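Local coordinates for hydroquinone dioxygenase small subunit (Pseudomonas sp., PDB 4ZXA), which forms the small, cupin-fold subunit of the two-subunit hydroquinone 1,2-dioxygenase PnpCD and probably takes part with the large subunit in oxidative opening of the hydroquinone ring, at residues S72-A77 against E112-K117; H79-I84 against S136-E141; T152-G155 against V159-W162; Y50-V55 against I148-I153. One frame throughout, in Å; residues are numbered along the deposited sequence.

Contact 1 of 4, residues S72-A77 against E112-K117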
loop_
_atom_site.group_PDB
_atom_site.type_symbol
_atom_site.label_atom_id
_atom_site.label_comp_id
_atom_site.label_asym_id
_atom_site.label_seq_id
_atom_site.Cartn_x
_atom_site.Cartn_y
_atom_site.Cartn_z
ATOM N N SER A 72 24.984 -42.882 13.270
ATOM C CA SER A 72 23.841 -43.002 14.182
ATOM C C SER A 72 23.509 -44.464 14.488
ATOM O O SER A 72 23.990 -45.373 13.808
ATOM C CB SER A 72 22.597 -42.345 13.574
ATOM O OG SER A 72 22.003 -43.198 12.596
ATOM N N PRO A 73 22.687 -44.687 15.524
ATOM C CA PRO A 73 22.034 -45.981 15.753
ATOM C C PRO A 73 21.073 -46.283 14.612
ATOM O O PRO A 73 20.623 -45.339 13.949
ATOM C CB PRO A 73 21.223 -45.746 17.035
ATOM C CG PRO A 73 21.897 -44.616 17.720
ATOM C CD PRO A 73 22.475 -43.744 16.633
ATOM N N TRP A 74 20.772 -47.558 14.377
ATOM C CA TRP A 74 19.669 -47.904 13.484
ATOM C C TRP A 74 18.325 -47.410 14.060
ATOM O O TRP A 74 17.984 -47.681 15.224
ATOM C CB TRP A 74 19.583 -49.410 13.237
ATOM C CG TRP A 74 20.621 -49.996 12.335
ATOM C CD1 TRP A 74 21.716 -50.731 12.713
ATOM C CD2 TRP A 74 20.651 -49.942 10.897
ATOM N NE1 TRP A 74 22.423 -51.128 11.601
ATOM C CE2 TRP A 74 21.793 -50.662 10.476
ATOM C CE3 TRP A 74 19.833 -49.351 9.928
ATOM C CZ2 TRP A 74 22.132 -50.807 9.130
ATOM C CZ3 TRP A 74 20.172 -49.499 8.589
ATOM C CH2 TRP A 74 21.312 -50.220 8.203
ATOM N N PHE A 75 17.575 -46.687 13.230
ATOM C CA PHE A 75 16.283 -46.119 13.612
ATOM C C PHE A 75 15.159 -46.806 12.839
ATOM O O PHE A 75 15.364 -47.308 11.728
ATOM C CB PHE A 75 16.238 -44.629 13.281
ATOM C CG PHE A 75 17.185 -43.790 14.076
ATOM C CD1 PHE A 75 17.085 -43.726 15.456
ATOM C CD2 PHE A 75 18.150 -43.030 13.440
ATOM C CE1 PHE A 75 17.947 -42.922 16.195
ATOM C CE2 PHE A 75 19.015 -42.221 14.164
ATOM C CZ PHE A 75 18.919 -42.166 15.543
ATOM N N THR A 76 13.964 -46.810 13.410
ATOM C CA THR A 76 12.818 -47.309 12.677
ATOM C C THR A 76 11.505 -46.729 13.217
ATOM O O THR A 76 11.435 -46.259 14.360
ATOM C CB THR A 76 12.758 -48.844 12.737
ATOM O OG1 THR A 76 11.970 -49.349 11.645
ATOM C CG2 THR A 76 12.172 -49.297 14.085
ATOM N N ALA A 77 10.464 -46.777 12.394
ATOM C CA ALA A 77 9.146 -46.342 12.831
ATOM C C ALA A 77 8.071 -47.094 12.078
ATOM O O ALA A 77 8.348 -47.728 11.061
ATOM C CB ALA A 77 8.974 -44.833 12.640
ATOM N N GLU A 112 20.888 -53.316 17.442
ATOM C CA GLU A 112 22.283 -53.354 16.998
ATOM C C GLU A 112 22.420 -54.045 15.652
ATOM O O GLU A 112 23.203 -53.619 14.802
ATOM C CB GLU A 112 23.167 -54.081 18.024
ATOM C CG GLU A 112 23.158 -53.485 19.437
ATOM C CD GLU A 112 23.850 -52.130 19.536
ATOM O OE1 GLU A 112 24.423 -51.658 18.528
ATOM O OE2 GLU A 112 23.816 -51.538 20.637
ATOM N N LEU A 113 21.670 -55.124 15.471
ATOM C CA LEU A 113 21.718 -55.870 14.227
ATOM C C LEU A 113 20.310 -56.152 13.724
ATOM O O LEU A 113 19.781 -57.244 13.900
ATOM C CB LEU A 113 22.492 -57.171 14.423
ATOM C CG LEU A 113 23.878 -57.005 15.059
ATOM C CD1 LEU A 113 24.366 -58.334 15.629
ATOM C CD2 LEU A 113 24.901 -56.404 14.073
ATOM N N PRO A 114 19.684 -55.147 13.112
ATOM C CA PRO A 114 18.355 -55.337 12.534
ATOM C C PRO A 114 18.359 -56.486 11.548
ATOM O O PRO A 114 19.311 -56.645 10.790
ATOM C CB PRO A 114 18.116 -54.025 11.787
ATOM C CG PRO A 114 18.920 -53.022 12.534
ATOM C CD PRO A 114 20.138 -53.747 13.027
ATOM N N VAL A 115 17.287 -57.263 11.552
ATOM C CA VAL A 115 17.143 -58.376 10.631
ATOM C C VAL A 115 16.312 -57.997 9.400
ATOM O O VAL A 115 15.096 -57.791 9.490
ATOM C CB VAL A 115 16.483 -59.577 11.337
ATOM C CG1 VAL A 115 16.397 -60.775 10.391
ATOM C CG2 VAL A 115 17.233 -59.916 12.640
ATOM N N GLY A 116 16.968 -57.913 8.250
ATOM C CA GLY A 116 16.273 -57.620 7.008
ATOM C C GLY A 116 17.214 -57.420 5.832
ATOM O O GLY A 116 18.426 -57.289 6.019
ATOM N N LYS A 117 16.660 -57.396 4.621
ATOM C CA LYS A 117 17.461 -57.211 3.415
ATOM C C LYS A 117 17.962 -55.770 3.322
ATOM O O LYS A 117 17.261 -54.845 3.733
ATOM C CB LYS A 117 16.645 -57.546 2.168
ATOM C CG LYS A 117 15.783 -58.788 2.283
ATOM C CD LYS A 117 14.304 -58.444 2.067
ATOM C CE LYS A 117 13.436 -59.700 2.001
ATOM N NZ LYS A 117 13.893 -60.638 0.927
#
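Pro114 lies over one face of the Trp74 indole. Its ring crosses the indole at a slant and covers the five-membered part, not the benzene part. Pro114 CG and CD both lie over this face. CG stands 3.7 Å from the centroid of the Trp74 five-membered ring, 21° off the ring normal, and so makes a CH-pi contact. Pro114 CD makes the closest approach, 3.4 Å to Trp74 CD1. The root of the tryptophan side chain is touched as well, since Trp74 CB is 3.7 Å from Pro114 CG. Trp74 CG is anti to its own carbonyl carbon (chi1 -74°), which turns the indole toward the 112-117 segment. The carbonyl of Glu112 comes near the same ring obliquely, with Glu112 O 3.9 Å from Trp74 CD1.

Behind the pair, the antiparallel sheet supplies further cover. Leu95 of strand 89-97 touches both Trp74 and Pro114. Trp74 also packs on Ala137 and Arg139 of strand 136-142.

The contact thus joins strand 71-76 to the loop that leads into strand 116-125, near the surface of the cupin domain. No hydrogen bond or salt bridge spans the two segments. The chemistry is that of proline C-H groups against an electron-rich indole, so dispersion and a weak electrostatic attraction probably account for most of the hold.

Contact 2 of 4, residues H79-I84 against S136-E141; sequences HDEFAI and SAYRFE
Glu81 reaches Tyr138 across the interior of the cupin beta-barrel, and the two side chains join the facing sheets that form it. Strand 81-87 belongs to the mixed sheet and strand 136-142 to the antiparallel one. The two side chains cross at about a right angle. The tyrosine ring and the Glu81 carboxylate are turned 75° apart.

The Glu81 side chain starts at CB, which points toward the opposite strand. CG lies anti to the carbonyl carbon (chi1 -71°), and the chain runs on extended to the carboxylate. Glu81 CD comes to 3.3 Å from Tyr138 OH. Glu81 OE1 accepts a hydrogen bond from Tyr138 OH at 2.8 Å. The hydroxyl meets this oxygen from above the carboxylate plane, 48° out of it.

The other oxygen, OE2, turns to the neighbouring strand 145-153. It is hydrogen-bonded to Thr152 OG1. On the same strand, the amide nitrogen Gln150 NE2 is hydrogen-bonded to Tyr138 OH and only weakly to Glu81 OE2. Both Glu81 and Tyr138 are buried, and this network satisfies their polar atoms inside the barrel.

Near the tip, Glu81 OE1 also touches the tyrosine itself. It sits at the ring edge, close to the ring plane, 3.3 Å from Tyr138 CE1.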
loop_
_atom_site.group_PDB
_atom_site.type_symbol
_atom_site.label_atom_id
_atom_site.label_comp_id
_atom_site.label_asym_id
_atom_site.label_seq_id
_atom_site.Cartn_x
_atom_site.Cartn_y
_atom_site.Cartn_z
ATOM N N HIS A 79 5.497 -45.611 10.770
ATOM C CA HIS A 79 4.949 -44.707 9.750
ATOM C C HIS A 79 6.075 -44.012 9.001
ATOM O O HIS A 79 7.217 -44.037 9.438
ATOM C CB HIS A 79 4.075 -43.665 10.418
ATOM C CG HIS A 79 4.776 -42.934 11.509
ATOM N ND1 HIS A 79 5.753 -41.990 11.263
ATOM C CD2 HIS A 79 4.676 -43.030 12.856
ATOM C CE1 HIS A 79 6.206 -41.525 12.411
ATOM N NE2 HIS A 79 5.574 -42.144 13.395
ATOM N N ASP A 80 5.760 -43.390 7.876
ATOM C CA ASP A 80 6.747 -42.585 7.159
ATOM C C ASP A 80 7.369 -41.468 8.007
ATOM O O ASP A 80 6.706 -40.859 8.864
ATOM C CB ASP A 80 6.116 -41.958 5.930
ATOM C CG ASP A 80 5.790 -42.974 4.862
ATOM O OD1 ASP A 80 6.447 -44.030 4.843
ATOM O OD2 ASP A 80 4.887 -42.710 4.037
ATOM N N GLU A 81 8.648 -41.204 7.748
ATOM C CA GLU A 81 9.375 -40.062 8.310
ATOM C C GLU A 81 10.149 -39.403 7.181
ATOM O O GLU A 81 10.284 -39.970 6.093
ATOM C CB GLU A 81 10.352 -40.510 9.400
ATOM C CG GLU A 81 9.693 -40.963 10.685
ATOM C CD GLU A 81 10.642 -41.747 11.573
ATOM O OE1 GLU A 81 11.201 -42.758 11.096
ATOM O OE2 GLU A 81 10.829 -41.362 12.751
ATOM N N PHE A 82 10.667 -38.209 7.423
ATOM C CA PHE A 82 11.427 -37.539 6.385
ATOM C C PHE A 82 12.644 -36.851 6.968
ATOM O O PHE A 82 12.633 -36.439 8.124
ATOM C CB PHE A 82 10.543 -36.522 5.676
ATOM C CG PHE A 82 9.332 -37.118 5.043
ATOM C CD1 PHE A 82 9.380 -37.588 3.739
ATOM C CD2 PHE A 82 8.142 -37.223 5.752
ATOM C CE1 PHE A 82 8.254 -38.145 3.137
ATOM C CE2 PHE A 82 7.016 -37.786 5.171
ATOM C CZ PHE A 82 7.066 -38.246 3.856
ATOM N N ALA A 83 13.699 -36.727 6.171
ATOM C CA ALA A 83 14.911 -36.053 6.630
ATOM C C ALA A 83 15.355 -35.035 5.598
ATOM O O ALA A 83 15.399 -35.343 4.394
ATOM C CB ALA A 83 16.021 -37.060 6.891
ATOM N N ILE A 84 15.649 -33.823 6.073
ATOM C CA ILE A 84 16.257 -32.778 5.248
ATOM C C ILE A 84 17.647 -32.479 5.764
ATOM O O ILE A 84 17.826 -32.137 6.935
ATOM C CB ILE A 84 15.506 -31.436 5.338
ATOM C CG1 ILE A 84 13.990 -31.640 5.301
ATOM C CG2 ILE A 84 15.994 -30.476 4.236
ATOM C CD1 ILE A 84 13.445 -31.646 3.932
ATOM N N SER A 136 11.095 -49.742 7.638
ATOM C CA SER A 136 12.472 -49.918 7.241
ATOM C C SER A 136 13.301 -49.513 8.437
ATOM O O SER A 136 12.801 -48.854 9.348
ATOM C CB SER A 136 12.804 -49.044 6.045
ATOM O OG SER A 136 12.987 -47.708 6.464
ATOM N N ALA A 137 14.553 -49.949 8.464
ATOM C CA ALA A 137 15.493 -49.411 9.433
ATOM C C ALA A 137 16.426 -48.507 8.647
ATOM O O ALA A 137 16.722 -48.777 7.477
ATOM C CB ALA A 137 16.259 -50.519 10.122
ATOM N N TYR A 138 16.867 -47.421 9.265
ATOM C CA TYR A 138 17.726 -46.489 8.554
ATOM C C TYR A 138 18.821 -45.975 9.468
ATOM O O TYR A 138 18.614 -45.832 10.672
ATOM C CB TYR A 138 16.901 -45.343 7.945
ATOM C CG TYR A 138 16.113 -44.546 8.950
ATOM C CD1 TYR A 138 14.830 -44.924 9.306
ATOM C CD2 TYR A 138 16.655 -43.413 9.547
ATOM C CE1 TYR A 138 14.097 -44.192 10.234
ATOM C CE2 TYR A 138 15.932 -42.666 10.475
ATOM C CZ TYR A 138 14.650 -43.057 10.819
ATOM O OH TYR A 138 13.918 -42.331 11.753
ATOM N N ARG A 139 19.992 -45.718 8.895
ATOM C CA ARG A 139 21.166 -45.313 9.670
ATOM C C ARG A 139 21.881 -44.149 8.986
ATOM O O ARG A 139 21.997 -44.119 7.759
ATOM C CB ARG A 139 22.116 -46.508 9.838
ATOM C CG ARG A 139 23.258 -46.296 10.833
ATOM C CD ARG A 139 23.909 -47.615 11.241
ATOM N NE ARG A 139 24.586 -48.273 10.121
ATOM C CZ ARG A 139 25.426 -49.303 10.254
ATOM N NH1 ARG A 139 25.696 -49.798 11.460
ATOM N NH2 ARG A 139 26.001 -49.839 9.183
ATOM N N PHE A 140 22.336 -43.192 9.790
ATOM C CA PHE A 140 23.003 -41.988 9.301
ATOM C C PHE A 140 24.536 -42.080 9.411
ATOM O O PHE A 140 25.072 -42.439 10.467
ATOM C CB PHE A 140 22.530 -40.777 10.108
ATOM C CG PHE A 140 21.066 -40.438 9.930
ATOM C CD1 PHE A 140 20.506 -40.314 8.669
ATOM C CD2 PHE A 140 20.253 -40.222 11.034
ATOM C CE1 PHE A 140 19.168 -39.988 8.518
ATOM C CE2 PHE A 140 18.913 -39.900 10.887
ATOM C CZ PHE A 140 18.372 -39.783 9.633
ATOM N N GLU A 141 25.226 -41.732 8.323
ATOM C CA GLU A 141 26.693 -41.682 8.267
ATOM C C GLU A 141 27.181 -40.272 7.958
ATOM O O GLU A 141 26.836 -39.719 6.920
ATOM C CB GLU A 141 27.208 -42.570 7.137
ATOM C CG GLU A 141 26.956 -44.042 7.307
ATOM C CD GLU A 141 27.768 -44.634 8.435
ATOM O OE1 GLU A 141 28.592 -43.895 9.038
ATOM O OE2 GLU A 141 27.566 -45.836 8.717
#

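Contact 3 of 4, residues T152-G155 against V159-W162; sequences TIKG and VEKW
Lys154 brings its ammonium to the Glu160 carboxylate, the two chains crossing at about a right angle. Both CB atoms point toward the opposite segment. The ammonium lies beside one carboxylate oxygen, Glu160 OE1, and the pair is a salt bridge. Its modelled length is too short to trust, so the exact places of Lys154 NZ and Glu160 OE1 are doubtful.

The firmer packing lies within 159-162, where it positions the carboxylate that faces Lys154. Trp162 NE1 donates to Glu160 OE2 at 3.0 Å, with an N-H...acceptor angle of 172°. The oxygen lies in the plane of the indole and is met on its anti side, 29° out of the carboxylate plane. Glu160 runs extended beyond CG (chi2 177°), which carries the carboxylate to the indole N-H. Trp162 is buried against Val54 and Leu57 of strand 52-58, and it also packs on Ile337 of the large subunit.

The lysine side is looser. Lys154 is partly exposed, and its chain bends at chi2, chi3 and chi4 on the way to the carboxylate. Some of its side chain rests on Val62 of strand 61-69.

The contact ties the end of strand 145-153 to the loop just before helix 162-165. The indole bond probably fixes the rotation of the carboxylate. The geometry of the ion pair, and so its share in the hold, is uncertain.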
loop_
_atom_site.group_PDB
_atom_site.type_symbol
_atom_site.label_atom_id
_atom_site.label_comp_id
_atom_site.label_asym_id
_atom_site.label_seq_id
_atom_site.Cartn_x
_atom_site.Cartn_y
_atom_site.Cartn_z
ATOM N N THR A 152 8.657 -35.977 11.979
ATOM C CA THR A 152 8.183 -37.236 12.538
ATOM C C THR A 152 7.160 -37.010 13.655
ATOM O O THR A 152 6.524 -35.956 13.707
ATOM C CB THR A 152 9.376 -38.116 13.032
ATOM O OG1 THR A 152 8.903 -39.424 13.386
ATOM C CG2 THR A 152 10.083 -37.475 14.230
ATOM N N ILE A 153 7.014 -37.990 14.549
ATOM C CA ILE A 153 6.068 -37.892 15.653
ATOM C C ILE A 153 6.779 -38.090 16.985
ATOM O O ILE A 153 7.650 -38.938 17.093
ATOM C CB ILE A 153 4.949 -38.941 15.489
ATOM C CG1 ILE A 153 4.226 -38.712 14.154
ATOM C CG2 ILE A 153 3.992 -38.927 16.688
ATOM C CD1 ILE A 153 3.106 -39.702 13.862
ATOM N N LYS A 154 6.415 -37.305 17.996
ATOM C CA LYS A 154 7.065 -37.399 19.306
ATOM C C LYS A 154 7.123 -38.858 19.745
ATOM O O LYS A 154 6.104 -39.553 19.736
ATOM C CB LYS A 154 6.324 -36.560 20.355
ATOM C CG LYS A 154 7.224 -35.823 21.353
ATOM C CD LYS A 154 7.085 -36.402 22.738
ATOM C CE LYS A 154 6.175 -35.590 23.630
ATOM N NZ LYS A 154 6.853 -34.363 24.091
ATOM N N GLY A 155 8.324 -39.314 20.101
ATOM C CA GLY A 155 8.552 -40.681 20.537
ATOM C C GLY A 155 9.542 -40.802 21.687
ATOM O O GLY A 155 9.938 -39.793 22.280
ATOM N N VAL A 159 13.909 -35.509 22.407
ATOM C CA VAL A 159 14.322 -34.765 23.577
ATOM C C VAL A 159 13.727 -33.367 23.541
ATOM O O VAL A 159 13.868 -32.646 22.550
ATOM C CB VAL A 159 15.861 -34.699 23.692
ATOM C CG1 VAL A 159 16.274 -34.124 25.053
ATOM C CG2 VAL A 159 16.453 -36.086 23.487
ATOM N N GLU A 160 13.051 -32.993 24.620
ATOM C CA GLU A 160 12.573 -31.636 24.762
ATOM C C GLU A 160 13.453 -30.876 25.742
ATOM O O GLU A 160 13.741 -31.355 26.845
ATOM C CB GLU A 160 11.123 -31.616 25.240
ATOM C CG GLU A 160 10.117 -32.092 24.203
ATOM C CD GLU A 160 8.702 -32.121 24.761
ATOM O OE1 GLU A 160 8.351 -33.109 25.434
ATOM O OE2 GLU A 160 7.950 -31.148 24.553
ATOM N N LYS A 161 13.891 -29.692 25.335
ATOM C CA LYS A 161 14.657 -28.835 26.225
ATOM C C LYS A 161 14.437 -27.389 25.838
ATOM O O LYS A 161 15.391 -26.644 25.572
ATOM C CB LYS A 161 16.148 -29.200 26.207
ATOM C CG LYS A 161 16.770 -29.474 24.828
ATOM C CD LYS A 161 18.228 -29.022 24.817
ATOM C CE LYS A 161 19.149 -29.990 24.071
ATOM N NZ LYS A 161 20.511 -29.365 23.816
ATOM N N TRP A 162 13.163 -27.006 25.809
ATOM C CA TRP A 162 12.762 -25.686 25.342
ATOM C C TRP A 162 13.512 -24.560 26.054
ATOM O O TRP A 162 14.044 -23.657 25.415
ATOM C CB TRP A 162 11.232 -25.510 25.454
ATOM C CG TRP A 162 10.478 -26.604 24.744
ATOM C CD1 TRP A 162 9.945 -27.721 25.305
ATOM C CD2 TRP A 162 10.198 -26.689 23.334
ATOM N NE1 TRP A 162 9.358 -28.505 24.340
ATOM C CE2 TRP A 162 9.499 -27.896 23.122
ATOM C CE3 TRP A 162 10.482 -25.864 22.232
ATOM C CZ2 TRP A 162 9.065 -28.300 21.856
ATOM C CZ3 TRP A 162 10.055 -26.267 20.976
ATOM C CH2 TRP A 162 9.353 -27.479 20.798
#

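Contact 4 of 4, residues Y50-V55 against I148-I153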
loop_
_atom_site.group_PDB
_atom_site.type_symbol
_atom_site.label_atom_id
_atom_site.label_comp_id
_atom_site.label_asym_id
_atom_site.label_seq_id
_atom_site.Cartn_x
_atom_site.Cartn_y
_atom_site.Cartn_z
ATOM N N TYR A 50 23.304 -36.959 17.035
ATOM C CA TYR A 50 22.064 -37.694 16.783
ATOM C C TYR A 50 21.042 -37.670 17.912
ATOM O O TYR A 50 20.090 -38.439 17.914
ATOM C CB TYR A 50 22.368 -39.122 16.335
ATOM C CG TYR A 50 23.130 -39.157 15.033
ATOM C CD1 TYR A 50 22.515 -38.783 13.833
ATOM C CD2 TYR A 50 24.468 -39.542 14.997
ATOM C CE1 TYR A 50 23.209 -38.809 12.634
ATOM C CE2 TYR A 50 25.171 -39.572 13.800
ATOM C CZ TYR A 50 24.540 -39.204 12.619
ATOM O OH TYR A 50 25.245 -39.234 11.428
ATOM N N GLU A 51 21.249 -36.781 18.872
ATOM C CA GLU A 51 20.226 -36.486 19.854
ATOM C C GLU A 51 19.070 -35.818 19.086
ATOM O O GLU A 51 19.251 -34.766 18.467
ATOM C CB GLU A 51 20.789 -35.526 20.897
ATOM C CG GLU A 51 20.026 -35.470 22.193
ATOM C CD GLU A 51 20.513 -34.331 23.070
ATOM O OE1 GLU A 51 21.618 -33.802 22.798
ATOM O OE2 GLU A 51 19.792 -33.951 24.021
ATOM N N LYS A 52 17.895 -36.433 19.112
ATOM C CA LYS A 52 16.738 -35.907 18.389
ATOM C C LYS A 52 16.067 -34.742 19.142
ATOM O O LYS A 52 15.169 -34.946 19.944
ATOM C CB LYS A 52 15.762 -37.052 18.090
ATOM C CG LYS A 52 16.420 -38.232 17.324
ATOM C CD LYS A 52 15.482 -39.461 17.220
ATOM C CE LYS A 52 14.766 -39.534 15.873
ATOM N NZ LYS A 52 15.705 -39.963 14.743
ATOM N N VAL A 53 16.516 -33.516 18.896
ATOM C CA VAL A 53 16.054 -32.395 19.708
ATOM C C VAL A 53 14.821 -31.801 19.070
ATOM O O VAL A 53 14.867 -31.330 17.924
ATOM C CB VAL A 53 17.126 -31.264 19.885
ATOM C CG1 VAL A 53 16.539 -30.099 20.688
ATOM C CG2 VAL A 53 18.404 -31.795 20.561
ATOM N N VAL A 54 13.713 -31.845 19.802
ATOM C CA VAL A 54 12.482 -31.244 19.332
ATOM C C VAL A 54 12.630 -29.723 19.279
ATOM O O VAL A 54 12.934 -29.086 20.293
ATOM C CB VAL A 54 11.304 -31.604 20.243
ATOM C CG1 VAL A 54 10.007 -30.982 19.715
ATOM C CG2 VAL A 54 11.191 -33.132 20.393
ATOM N N VAL A 55 12.403 -29.158 18.092
ATOM C CA VAL A 55 12.421 -27.708 17.889
ATOM C C VAL A 55 11.048 -27.207 17.452
ATOM O O VAL A 55 10.779 -26.010 17.481
ATOM C CB VAL A 55 13.515 -27.274 16.875
ATOM C CG1 VAL A 55 14.901 -27.551 17.464
ATOM C CG2 VAL A 55 13.366 -28.015 15.562
ATOM N N ILE A 148 20.734 -32.373 10.441
ATOM C CA ILE A 148 19.582 -33.063 9.849
ATOM C C ILE A 148 18.271 -32.595 10.486
ATOM O O ILE A 148 18.136 -32.600 11.720
ATOM C CB ILE A 148 19.636 -34.591 10.061
ATOM C CG1 ILE A 148 20.943 -35.194 9.538
ATOM C CG2 ILE A 148 18.433 -35.257 9.411
ATOM C CD1 ILE A 148 21.078 -36.699 9.813
ATOM N N LEU A 149 17.310 -32.196 9.649
ATOM C CA LEU A 149 15.960 -31.908 10.114
ATOM C C LEU A 149 15.101 -33.127 9.864
ATOM O O LEU A 149 15.007 -33.616 8.727
ATOM C CB LEU A 149 15.354 -30.723 9.365
ATOM C CG LEU A 149 15.534 -29.320 9.930
ATOM C CD1 LEU A 149 14.994 -28.298 8.949
ATOM C CD2 LEU A 149 14.824 -29.182 11.238
ATOM N N GLN A 150 14.469 -33.616 10.921
ATOM C CA GLN A 150 13.604 -34.773 10.787
ATOM C C GLN A 150 12.145 -34.423 11.095
ATOM O O GLN A 150 11.837 -33.883 12.162
ATOM C CB GLN A 150 14.089 -35.913 11.693
ATOM C CG GLN A 150 13.202 -37.145 11.654
ATOM C CD GLN A 150 13.987 -38.454 11.754
ATOM O OE1 GLN A 150 15.196 -38.497 11.494
ATOM N NE2 GLN A 150 13.290 -39.534 12.118
ATOM N N GLN A 151 11.269 -34.739 10.145
ATOM C CA GLN A 151 9.826 -34.629 10.325
ATOM C C GLN A 151 9.239 -35.963 10.788
ATOM O O GLN A 151 9.307 -36.966 10.076
ATOM C CB GLN A 151 9.174 -34.207 9.015
ATOM C CG GLN A 151 7.656 -34.197 9.046
ATOM C CD GLN A 151 7.095 -34.065 7.649
ATOM O OE1 GLN A 151 7.801 -34.327 6.672
ATOM N NE2 GLN A 151 5.831 -33.654 7.535
ATOM N N THR A 152 8.657 -35.977 11.979
ATOM C CA THR A 152 8.183 -37.236 12.538
ATOM C C THR A 152 7.160 -37.010 13.655
ATOM O O THR A 152 6.524 -35.956 13.707
ATOM C CB THR A 152 9.376 -38.116 13.032
ATOM O OG1 THR A 152 8.903 -39.424 13.386
ATOM C CG2 THR A 152 10.083 -37.475 14.230
ATOM N N ILE A 153 7.014 -37.990 14.549
ATOM C CA ILE A 153 6.068 -37.892 15.653
ATOM C C ILE A 153 6.779 -38.090 16.985
ATOM O O ILE A 153 7.650 -38.938 17.093
ATOM C CB ILE A 153 4.949 -38.941 15.489
ATOM C CG1 ILE A 153 4.226 -38.712 14.154
ATOM C CG2 ILE A 153 3.992 -38.927 16.688
ATOM C CD1 ILE A 153 3.106 -39.702 13.862
#
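Tyr50 meets Ile148 at the edge of its ring, with Tyr50 CE1 4.1 Å from Ile148 CD1. The ethyl arm of the isoleucine does the touching, near the plane of the ring. Beside this apolar pair, Lys52 and Gln150 cross obliquely. The ammonium approaches the amide without bonding to it: Lys52 NZ is 3.6 Å from Gln150 NE2 and 3.6 Å from Gln150 OE1. With CG anti to the backbone N (chi1 178°), the Gln150 chain carries its amide toward Lys52.

The next shell holds these groups in place. Tyr50 OH is hydrogen-bonded to Gly70 O, while the Gln150 amide has its stronger polar partner in Tyr138. Lys52 makes a cation-pi contact with the ring of Phe75 and packs on Glu64.

Strand 61-69 lies between strands 52-58 and 145-153 in the mixed sheet. The side chains therefore meet across an intervening strand. They lie on the side of the sheet that faces the other sheet, with its Phe75, Tyr138 and Phe140. Such side chains line the interior of a cupin beta-barrel.

In the fold
Contacts 2 and 4 are the buried ones, contact 4 nearer the centre of the chain. Their centres are about 11 Å apart, and a probable hydrogen bond of 2.7 Å from Ile84 N to Leu149 O joins them. The centre of contact 1 is about 10 Å from that of contact 2. The two are linked through strands 71-76 and 136-142, neighbours in the antiparallel sheet. Contact 3 is another surface contact, about 20 Å from contact 1 between centres. Its centre is about 7 Å from that of contact 4, and Val159 N probably bonds to Lys52 O at 2.8 Å. All four have residues near the large subunit, contact 1 through Lys117.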